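Hypothetical protein, IPT/TIG domain protein (Bacteroides ovatus, PDB 4HW6) is of unknown function but probably binds carbohydrate or another nutrient as an auxiliary protein, pairing an IPT/TIG domain with a six-bladed beta-propeller. Local coordinates at residues 124-128 and 136-140. Residues are numbered along the deposited sequence; the frame is centred on the assembly and turned at random.
Sequences KWDVL and GAFDN
W125 and D139 illustrate how an indole can tie two loops together through its single N-H. The ring presents its edge to the carboxylate: NE1 donates to D139 OD1 at 2.9 Å, with the acceptor nearly in the indole plane. Ring and carboxylate planes are turned 67° apart, and the proton meets the anti side of OD1, tilted out of the carboxylate plane. The first torsion of W125 (chi1 61°), which tucks CG between the backbone N and carbonyl carbon, sets the CG and CD1 side of the indole against A137, and the W125 CB lies 3.6 Å from the A137 CB.

The tight part of the contact is the backbone crossing at D126, G136 and A137. A137 N donates to D126 O at 3.0 Å, and the same oxygen takes a CA-H...O contact from G136, 3.3 Å from its CA. G136 has a positive phi, and a CB there would collide with D126 O and with L128 CD2. A water bridges L128 N to A137 O, 2.7 Å from the latter. The two loops flank the short strand 130-131, an edge strand of one propeller blade, while H424, stacked on W125 and bonded to the F138 backbone, comes from the neighbouring blade that closes the ring of the propeller; the contact thus sits at a blade-to-blade junction.

Toward solvent the fit slackens. V127 stands at about a right angle to D139, its CG2 3.5 Å from OD2. D126 OD1 is hydrogen-bonded to Y119 OH, outside the two segments. With an alanine at W125, D139 OD1 would probably lose its indole donor and H424 its stacking partner, and a gap would open where CG and CD1 meet A137. Beyond A137, the F138 side chain is directed away from 124-128 and its ring packs edge-to-face with W157.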
ATOM      1  N   LYS A 124     -18.773  17.150   6.913  1.00 23.64           N
ATOM      2  CA  LYS A 124     -18.956  17.751   5.594  1.00 25.45           C
ATOM      3  C   LYS A 124     -17.649  17.773   4.811  1.00 22.60           C
ATOM      4  O   LYS A 124     -16.575  17.775   5.397  1.00 22.71           O
ATOM      5  CB  LYS A 124     -19.516  19.164   5.724  1.00 29.08           C
ATOM      6  CG  LYS A 124     -20.963  19.194   6.211  1.00 35.73           C
ATOM      7  CD  LYS A 124     -21.560  20.586   6.118  1.00 47.21           C
ATOM      8  CE  LYS A 124     -22.863  20.704   6.903  1.00 51.93           C
ATOM      9  NZ  LYS A 124     -23.312  22.122   6.959  1.00 57.06           N
ATOM     10  N   TRP A 125     -17.756  17.743   3.491  1.00 21.79           N
ATOM     11  CA  TRP A 125     -16.592  17.918   2.611  1.00 20.24           C
ATOM     12  C   TRP A 125     -17.044  18.389   1.247  1.00 20.83           C
ATOM     13  O   TRP A 125     -18.219  18.267   0.884  1.00 21.13           O
ATOM     14  CB  TRP A 125     -15.803  16.620   2.456  1.00 19.82           C
ATOM     15  CG  TRP A 125     -16.587  15.471   1.839  1.00 20.31           C
ATOM     16  CD1 TRP A 125     -16.576  15.072   0.531  1.00 19.61           C
ATOM     17  CD2 TRP A 125     -17.471  14.589   2.521  1.00 20.09           C
ATOM     18  NE1 TRP A 125     -17.410  13.996   0.360  1.00 21.01           N
ATOM     19  CE2 TRP A 125     -17.986  13.691   1.564  1.00 20.66           C
ATOM     20  CE3 TRP A 125     -17.899  14.483   3.849  1.00 20.64           C
ATOM     21  CZ2 TRP A 125     -18.891  12.683   1.897  1.00 21.55           C
ATOM     22  CZ3 TRP A 125     -18.797  13.486   4.181  1.00 22.54           C
ATOM     23  CH2 TRP A 125     -19.273  12.589   3.213  1.00 23.30           C
ATOM     24  N   ASP A 126     -16.105  18.950   0.500  1.00 21.91           N
ATOM     25  CA  ASP A 126     -16.342  19.353  -0.873  1.00 21.81           C
ATOM     26  C   ASP A 126     -15.724  18.290  -1.774  1.00 20.58           C
ATOM     27  O   ASP A 126     -14.740  17.671  -1.394  1.00 18.93           O
ATOM     28  CB  ASP A 126     -15.677  20.694  -1.143  1.00 23.65           C
ATOM     29  CG  ASP A 126     -16.226  21.808  -0.266  1.00 30.15           C
ATOM     30  OD1 ASP A 126     -17.455  21.845  -0.032  1.00 30.17           O
ATOM     31  OD2 ASP A 126     -15.417  22.626   0.201  1.00 29.65           O
ATOM     32  N   VAL A 127     -16.285  18.110  -2.965  1.00 19.22           N
ATOM     33  CA  VAL A 127     -15.706  17.243  -3.966  1.00 19.45           C
ATOM     34  C   VAL A 127     -15.165  18.102  -5.123  1.00 19.41           C
ATOM     35  O   VAL A 127     -15.914  18.790  -5.810  1.00 19.69           O
ATOM     36  CB  VAL A 127     -16.709  16.191  -4.454  1.00 20.81           C
ATOM     37  CG1 VAL A 127     -16.157  15.420  -5.646  1.00 19.77           C
ATOM     38  CG2 VAL A 127     -17.100  15.249  -3.316  1.00 20.15           C
ATOM     39  N   LEU A 128     -13.852  18.074  -5.310  1.00 19.84           N
ATOM     40  CA  LEU A 128     -13.194  18.839  -6.361  1.00 20.58           C
ATOM     41  C   LEU A 128     -11.810  18.311  -6.683  1.00 20.72           C
ATOM     42  O   LEU A 128     -11.154  17.681  -5.845  1.00 19.20           O
ATOM     43  CB  LEU A 128     -13.037  20.304  -5.992  1.00 24.35           C
ATOM     44  CG  LEU A 128     -12.102  20.675  -4.833  1.00 26.17           C
ATOM     45  CD1 LEU A 128     -11.600  22.104  -4.973  1.00 33.98           C
ATOM     46  CD2 LEU A 128     -12.822  20.531  -3.521  1.00 27.35           C
ATOM     47  N   GLY A 136     -10.437  18.899  -1.378  1.00 18.50           N
ATOM     48  CA  GLY A 136     -11.646  18.412  -0.709  1.00 17.52           C
ATOM     49  C   GLY A 136     -11.437  17.081  -0.029  1.00 18.10           C
ATOM     50  O   GLY A 136     -10.352  16.829   0.511  1.00 16.73           O
ATOM     51  N   ALA A 137     -12.470  16.231  -0.074  1.00 16.48           N
ATOM     52  CA  ALA A 137     -12.388  14.850   0.343  1.00 15.86           C
ATOM     53  C   ALA A 137     -13.136  13.958  -0.655  1.00 16.10           C
ATOM     54  O   ALA A 137     -13.689  14.439  -1.663  1.00 16.53           O
ATOM     55  CB  ALA A 137     -12.900  14.666   1.792  1.00 14.88           C
ATOM     56  N   PHE A 138     -13.136  12.663  -0.383  1.00 15.53           N
ATOM     57  CA  PHE A 138     -13.477  11.663  -1.394  1.00 15.46           C
ATOM     58  C   PHE A 138     -14.748  10.881  -1.077  1.00 16.99           C
ATOM     59  O   PHE A 138     -14.869  10.298   0.003  1.00 17.40           O
ATOM     60  CB  PHE A 138     -12.279  10.736  -1.566  1.00 15.81           C
ATOM     61  CG  PHE A 138     -11.005  11.495  -1.785  1.00 15.34           C
ATOM     62  CD1 PHE A 138     -10.911  12.381  -2.850  1.00 16.06           C
ATOM     63  CD2 PHE A 138      -9.950  11.397  -0.900  1.00 17.10           C
ATOM     64  CE1 PHE A 138      -9.762  13.120  -3.050  1.00 18.53           C
ATOM     65  CE2 PHE A 138      -8.799  12.125  -1.101  1.00 16.66           C
ATOM     66  CZ  PHE A 138      -8.711  13.008  -2.169  1.00 18.11           C
ATOM     67  N   ASP A 139     -15.662  10.832  -2.040  1.00 17.86           N
ATOM     68  CA  ASP A 139     -16.952  10.145  -1.851  1.00 18.46           C
ATOM     69  C   ASP A 139     -16.831   8.642  -1.724  1.00 17.94           C
ATOM     70  O   ASP A 139     -17.527   8.045  -0.918  1.00 19.87           O
ATOM     71  CB  ASP A 139     -17.939  10.470  -2.978  1.00 19.89           C
ATOM     72  CG  ASP A 139     -18.551  11.850  -2.858  1.00 22.37           C
ATOM     73  OD1 ASP A 139     -18.642  12.426  -1.733  1.00 22.34           O
ATOM     74  OD2 ASP A 139     -18.972  12.359  -3.915  1.00 22.34           O
ATOM     75  N   ASN A 140     -15.974   8.012  -2.522  1.00 17.86           N
ATOM     76  CA  ASN A 140     -15.932   6.551  -2.564  1.00 17.34           C
ATOM     77  C   ASN A 140     -14.628   6.055  -3.142  1.00 19.24           C
ATOM     78  O   ASN A 140     -14.427   6.084  -4.370  1.00 20.06           O
ATOM     79  CB  ASN A 140     -17.108   6.034  -3.396  1.00 18.51           C
ATOM     80  CG  ASN A 140     -17.293   4.529  -3.305  1.00 18.78           C
ATOM     81  OD1 ASN A 140     -16.546   3.841  -2.622  1.00 21.63           O
ATOM     82  ND2 ASN A 140     -18.321   4.025  -3.983  1.00 18.60           N
TER
HETATM   83  O   HOH W   1     -12.500  15.948  -3.615  1.00 15.06           O